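Local coordinates for 5'-deoxynucleotidase (Archaeoglobus fulgidus, PDB 1YNB), which probably hydrolyses 2'-deoxyribonucleoside 5'-phosphates to the deoxyribonucleoside and phosphate, as a metal-dependent homodimeric enzyme of the HD-domain family, at residues A50-L55 and K157-V162; E127-G132 and R161-R166. All coordinates share one frame; numbering follows the deposited sequence.

How the interactions relate
The two contacts lie on the same side of the chain's centre, with their own centres about 11 Å apart, and both use the last helix, 154-166. Along the chain, 50-55 (helix 39-56) comes first and 127-132 (helix 117-135) second, and both pair with the closing helix: interaction 1 with 157-162, interaction 2 with 161-166, the two sharing R161 and V162. They also touch each other, since I159 CG2 sits 3.8 Å from F130 CE1 and Y160 CE1 is 4.0 Å from A129 CB. The C-terminal helix is thereby packed onto two helices of the HD domain. Both contacts also adjoin the second subunit of the homodimer.

Interaction 1 of 2, residues A50-L55 and K157-V162; sequences AFILAL and KEIYRV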
loop_
_atom_site.group_PDB
_atom_site.type_symbol
_atom_site.label_atom_id
_atom_site.label_comp_id
_atom_site.label_asym_id
_atom_site.label_seq_id
_atom_site.Cartn_x
_atom_site.Cartn_y
_atom_site.Cartn_z
ATOM N N ALA A 50 14.045 2.242 -12.300
ATOM C CA ALA A 50 15.293 2.850 -12.785
ATOM C C ALA A 50 16.488 2.043 -12.255
ATOM O O ALA A 50 17.466 1.826 -12.979
ATOM C CB ALA A 50 15.382 4.296 -12.360
ATOM N N PHE A 51 16.380 1.596 -11.008
ATOM C CA PHE A 51 17.392 0.747 -10.362
ATOM C C PHE A 51 17.516 -0.524 -11.216
ATOM O O PHE A 51 18.612 -0.923 -11.628
ATOM C CB PHE A 51 16.919 0.393 -8.965
ATOM C CG PHE A 51 17.848 -0.500 -8.208
ATOM C CD1 PHE A 51 18.995 0.026 -7.605
ATOM C CD2 PHE A 51 17.570 -1.852 -8.076
ATOM C CE1 PHE A 51 19.858 -0.798 -6.865
ATOM C CE2 PHE A 51 18.418 -2.689 -7.345
ATOM C CZ PHE A 51 19.575 -2.130 -6.736
ATOM N N ILE A 52 16.374 -1.155 -11.515
ATOM C CA ILE A 52 16.383 -2.356 -12.337
ATOM C C ILE A 52 16.993 -2.128 -13.727
ATOM O O ILE A 52 17.778 -2.965 -14.211
ATOM C CB ILE A 52 14.952 -2.907 -12.513
ATOM C CG1 ILE A 52 14.457 -3.497 -11.187
ATOM C CG2 ILE A 52 14.936 -4.027 -13.568
ATOM C CD1 ILE A 52 12.931 -3.795 -11.184
ATOM N N LEU A 53 16.616 -1.036 -14.381
ATOM C CA LEU A 53 17.142 -0.741 -15.724
ATOM C C LEU A 53 18.664 -0.623 -15.713
ATOM O O LEU A 53 19.336 -1.122 -16.616
ATOM C CB LEU A 53 16.558 0.556 -16.286
ATOM C CG LEU A 53 15.062 0.497 -16.662
ATOM C CD1 LEU A 53 14.601 1.827 -17.186
ATOM C CD2 LEU A 53 14.833 -0.587 -17.682
ATOM N N ALA A 54 19.197 0.044 -14.697
ATOM C CA ALA A 54 20.647 0.215 -14.603
ATOM C C ALA A 54 21.308 -1.131 -14.401
ATOM O O ALA A 54 22.240 -1.470 -15.113
ATOM C CB ALA A 54 20.991 1.165 -13.449
ATOM N N LEU A 55 20.837 -1.924 -13.448
ATOM C CA LEU A 55 21.459 -3.209 -13.222
ATOM C C LEU A 55 21.427 -4.111 -14.452
ATOM O O LEU A 55 22.456 -4.714 -14.834
ATOM C CB LEU A 55 20.801 -3.922 -12.048
ATOM C CG LEU A 55 21.108 -3.382 -10.647
ATOM C CD1 LEU A 55 20.529 -4.345 -9.615
ATOM C CD2 LEU A 55 22.629 -3.248 -10.440
ATOM N N LYS A 157 13.273 -1.650 -23.289
ATOM C CA LYS A 157 12.532 -2.243 -24.402
ATOM C C LYS A 157 12.188 -3.708 -24.148
ATOM O O LYS A 157 11.092 -4.166 -24.471
ATOM C CB LYS A 157 13.330 -2.100 -25.712
ATOM C CG LYS A 157 13.300 -0.683 -26.284
ATOM C CD LYS A 157 14.257 -0.559 -27.483
ATOM C CE LYS A 157 14.305 0.878 -28.013
ATOM N NZ LYS A 157 15.380 1.032 -29.063
ATOM N N GLU A 158 13.102 -4.451 -23.543
ATOM C CA GLU A 158 12.859 -5.861 -23.276
ATOM C C GLU A 158 11.750 -6.025 -22.213
ATOM O O GLU A 158 10.820 -6.836 -22.370
ATOM C CB GLU A 158 14.177 -6.516 -22.815
ATOM C CG GLU A 158 14.123 -8.030 -22.532
ATOM C CD GLU A 158 15.523 -8.711 -22.443
ATOM O OE1 GLU A 158 16.531 -8.062 -22.049
ATOM O OE2 GLU A 158 15.611 -9.926 -22.754
ATOM N N ILE A 159 11.845 -5.246 -21.142
ATOM C CA ILE A 159 10.836 -5.321 -20.065
ATOM C C ILE A 159 9.461 -4.921 -20.632
ATOM O O ILE A 159 8.452 -5.541 -20.342
ATOM C CB ILE A 159 11.218 -4.366 -18.910
ATOM C CG1 ILE A 159 12.407 -4.954 -18.146
ATOM C CG2 ILE A 159 10.047 -4.211 -17.898
ATOM C CD1 ILE A 159 12.891 -4.016 -17.067
ATOM N N TYR A 160 9.435 -3.853 -21.409
ATOM C CA TYR A 160 8.196 -3.375 -22.026
ATOM C C TYR A 160 7.592 -4.464 -22.932
ATOM O O TYR A 160 6.383 -4.720 -22.907
ATOM C CB TYR A 160 8.499 -2.128 -22.855
ATOM C CG TYR A 160 7.325 -1.573 -23.605
ATOM C CD1 TYR A 160 6.230 -1.039 -22.926
ATOM C CD2 TYR A 160 7.289 -1.591 -24.998
ATOM C CE1 TYR A 160 5.136 -0.535 -23.610
ATOM C CE2 TYR A 160 6.174 -1.082 -25.707
ATOM C CZ TYR A 160 5.108 -0.554 -24.998
ATOM O OH TYR A 160 4.019 -0.021 -25.674
ATOM N N ARG A 161 8.430 -5.103 -23.737
ATOM C CA ARG A 161 7.927 -6.142 -24.630
ATOM C C ARG A 161 7.216 -7.246 -23.849
ATOM O O ARG A 161 6.138 -7.697 -24.242
ATOM C CB ARG A 161 9.074 -6.748 -25.480
ATOM C CG ARG A 161 8.561 -7.853 -26.414
ATOM C CD ARG A 161 9.615 -8.440 -27.311
ATOM N NE ARG A 161 9.025 -9.414 -28.234
ATOM C CZ ARG A 161 9.739 -10.218 -29.025
ATOM N NH1 ARG A 161 11.067 -10.161 -29.006
ATOM N NH2 ARG A 161 9.136 -11.070 -29.847
ATOM N N VAL A 162 7.817 -7.697 -22.741
ATOM C CA VAL A 162 7.196 -8.749 -21.946
ATOM C C VAL A 162 5.936 -8.222 -21.236
ATOM O O VAL A 162 4.948 -8.950 -21.142
ATOM C CB VAL A 162 8.205 -9.362 -20.925
ATOM C CG1 VAL A 162 7.515 -10.383 -20.002
ATOM C CG2 VAL A 162 9.310 -10.076 -21.717
#
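In the all-helical HD-domain fold, the closing helix 154-166 leans on the C-terminal part of helix 39-56; between 50-55 and 157-162 the contact is made by I159, which meets I52 and L53. The backbones stay well apart, 8.9 Å between L53 CA and I159 CA, and the gap is bridged by methyl groups alone, with no hydrogen bond across. I159 supplies the reach: its CG1 branch lies beside the backbone N (chi1 -73°), anti to the carbonyl carbon, and CD1 continues in an extended chain (chi2 176°), so that the end methyl comes forward to both partners. I52 offers its short branch, CG2. L53, whose CB is not directed at the facing helix, still brings its CD2 end close. The same leucine also packs on A155 and A156 of helix 154-166 and on Y119 and D122 of helix 117-135, which places it where three helices come together. On the dimer side, I52 packs on W106 of the second subunit, and F51 meets F73 of that subunit edge-to-face. All three residues of the contact are buried, and both contacts fall on one methyl, I159 CD1, 4.0 Å from L53 CD2 and 4.1 Å from I52 CG2.

Interaction 2 of 2, residues E127-G132 and R161-R166; sequences ELAFQG and RVLMER
L163 lays its branch point over one face of the F130 ring in a CH-pi contact that joins helix 154-166 to helix 117-135. The distance from L163 CG to the ring centroid is 3.7 Å, and the approach is only 11° off the ring normal, so the methine carbon sits almost squarely over the middle of the ring instead of at its rim. The CG of L163 is carried there by a first torsion that sets it roughly opposite the backbone N (chi1 -161°), pointing the side chain across to the facing helix.

The apolar contacts divide between the two methyls of L163. CD2 stays with the aromatic face, 3.9 Å from F130 CD2, whereas CD1, still near F130 CD1, turns to the small side chain of A129 and lies 3.7 Å from its CB. The same CD1 is 3.8 Å from A129 C, so it reaches the helix backbone itself. Close packing is also evident in the backbones, with F130 CA and L163 CA 7.1 Å apart.

Polar groups play no part across the interface, which has no hydrogen bond. Within 161-166, R161 NE and E165 OE2 form only a long ion pair, with the oxygen well out of the guanidinium plane.

Around the contact, H15 of the second subunit meets the F130 ring edge-to-face and also packs on L163. E127, about one turn before F130, is hydrogen-bonded through OE1 to H42 ND1, and its OE2 forms salt bridges with R45 and with K21 of the second subunit. H42, H74, D75 and D124 converge in a pattern consistent with the metal site of HD-domain phosphohydrolases, though they hold no metal here; L163 packs on the same helix, 117-135, that carries D124 in this HD-domain fold.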
loop_
_atom_site.group_PDB
_atom_site.type_symbol
_atom_site.label_atom_id
_atom_site.label_comp_id
_atom_site.label_asym_id
_atom_site.label_seq_id
_atom_site.Cartn_x
_atom_site.Cartn_y
_atom_site.Cartn_z
ATOM N N GLU A 127 7.037 2.995 -16.038
ATOM C CA GLU A 127 6.148 2.982 -14.868
ATOM C C GLU A 127 4.704 3.271 -15.363
ATOM O O GLU A 127 3.701 2.611 -14.943
ATOM C CB GLU A 127 6.584 4.020 -13.845
ATOM C CG GLU A 127 6.067 3.751 -12.402
ATOM C CD GLU A 127 4.551 3.974 -12.223
ATOM O OE1 GLU A 127 4.010 4.991 -12.741
ATOM O OE2 GLU A 127 3.917 3.133 -11.534
ATOM N N LEU A 128 4.601 4.286 -16.204
ATOM C CA LEU A 128 3.300 4.667 -16.789
ATOM C C LEU A 128 2.696 3.505 -17.562
ATOM O O LEU A 128 1.493 3.217 -17.418
ATOM C CB LEU A 128 3.471 5.878 -17.726
ATOM C CG LEU A 128 2.247 6.299 -18.557
ATOM C CD1 LEU A 128 1.116 6.828 -17.658
ATOM C CD2 LEU A 128 2.696 7.396 -19.453
ATOM N N ALA A 129 3.493 2.812 -18.382
ATOM C CA ALA A 129 2.972 1.667 -19.136
ATOM C C ALA A 129 2.477 0.569 -18.177
ATOM O O ALA A 129 1.422 -0.023 -18.390
ATOM C CB ALA A 129 4.061 1.086 -20.106
ATOM N N PHE A 130 3.235 0.267 -17.120
ATOM C CA PHE A 130 2.769 -0.751 -16.166
ATOM C C PHE A 130 1.433 -0.311 -15.514
ATOM O O PHE A 130 0.517 -1.137 -15.359
ATOM C CB PHE A 130 3.785 -0.963 -15.018
ATOM C CG PHE A 130 4.763 -2.063 -15.297
ATOM C CD1 PHE A 130 5.872 -1.831 -16.115
ATOM C CD2 PHE A 130 4.569 -3.322 -14.752
ATOM C CE1 PHE A 130 6.796 -2.885 -16.372
ATOM C CE2 PHE A 130 5.448 -4.362 -14.987
ATOM C CZ PHE A 130 6.587 -4.147 -15.807
ATOM N N GLN A 131 1.342 0.969 -15.157
ATOM C CA GLN A 131 0.145 1.488 -14.484
ATOM C C GLN A 131 -1.030 1.505 -15.483
ATOM O O GLN A 131 -2.196 1.306 -15.099
ATOM C CB GLN A 131 0.388 2.879 -13.910
ATOM C CG GLN A 131 -0.797 3.390 -13.042
ATOM C CD GLN A 131 -1.148 2.478 -11.859
ATOM O OE1 GLN A 131 -0.442 2.469 -10.839
ATOM N NE2 GLN A 131 -2.253 1.721 -11.982
ATOM N N GLY A 132 -0.700 1.688 -16.750
ATOM C CA GLY A 132 -1.720 1.666 -17.809
ATOM C C GLY A 132 -2.314 0.259 -17.950
ATOM O O GLY A 132 -3.547 0.085 -18.075
ATOM N N ARG A 161 8.430 -5.103 -23.737
ATOM C CA ARG A 161 7.927 -6.142 -24.630
ATOM C C ARG A 161 7.216 -7.246 -23.849
ATOM O O ARG A 161 6.138 -7.697 -24.242
ATOM C CB ARG A 161 9.074 -6.748 -25.480
ATOM C CG ARG A 161 8.561 -7.853 -26.414
ATOM C CD ARG A 161 9.615 -8.440 -27.311
ATOM N NE ARG A 161 9.025 -9.414 -28.234
ATOM C CZ ARG A 161 9.739 -10.218 -29.025
ATOM N NH1 ARG A 161 11.067 -10.161 -29.006
ATOM N NH2 ARG A 161 9.136 -11.070 -29.847
ATOM N N VAL A 162 7.817 -7.697 -22.741
ATOM C CA VAL A 162 7.196 -8.749 -21.946
ATOM C C VAL A 162 5.936 -8.222 -21.236
ATOM O O VAL A 162 4.948 -8.950 -21.142
ATOM C CB VAL A 162 8.205 -9.362 -20.925
ATOM C CG1 VAL A 162 7.515 -10.383 -20.002
ATOM C CG2 VAL A 162 9.310 -10.076 -21.717
ATOM N N LEU A 163 5.978 -6.974 -20.756
ATOM C CA LEU A 163 4.816 -6.356 -20.088
ATOM C C LEU A 163 3.615 -6.463 -21.033
ATOM O O LEU A 163 2.516 -6.859 -20.622
ATOM C CB LEU A 163 5.052 -4.864 -19.854
ATOM C CG LEU A 163 4.312 -3.934 -18.863
ATOM C CD1 LEU A 163 3.974 -2.603 -19.557
ATOM C CD2 LEU A 163 3.148 -4.612 -18.163
ATOM N N MET A 164 3.827 -6.059 -22.283
ATOM C CA MET A 164 2.735 -6.066 -23.260
ATOM C C MET A 164 2.384 -7.434 -23.833
ATOM O O MET A 164 1.258 -7.629 -24.330
ATOM C CB MET A 164 3.031 -5.050 -24.374
ATOM C CG MET A 164 3.252 -3.578 -23.874
ATOM S SD MET A 164 1.835 -2.901 -22.930
ATOM C CE MET A 164 0.753 -2.322 -24.346
ATOM N N GLU A 165 3.319 -8.386 -23.785
ATOM C CA GLU A 165 3.022 -9.737 -24.256
ATOM C C GLU A 165 2.092 -10.371 -23.229
ATOM O O GLU A 165 1.118 -11.028 -23.584
ATOM C CB GLU A 165 4.274 -10.607 -24.317
ATOM C CG GLU A 165 5.232 -10.264 -25.433
ATOM C CD GLU A 165 6.396 -11.243 -25.476
ATOM O OE1 GLU A 165 7.111 -11.393 -24.443
ATOM O OE2 GLU A 165 6.578 -11.868 -26.546
ATOM N N ARG A 166 2.403 -10.154 -21.951
ATOM C CA ARG A 166 1.631 -10.748 -20.873
ATOM C C ARG A 166 0.330 -10.032 -20.537
ATOM O O ARG A 166 -0.688 -10.700 -20.318
ATOM C CB ARG A 166 2.459 -10.804 -19.570
ATOM C CG ARG A 166 3.740 -11.633 -19.618
ATOM C CD ARG A 166 4.480 -11.625 -18.236
ATOM N NE ARG A 166 3.705 -12.243 -17.143
ATOM C CZ ARG A 166 3.033 -11.577 -16.197
ATOM N NH1 ARG A 166 3.031 -10.253 -16.185
ATOM N NH2 ARG A 166 2.337 -12.248 -15.263
#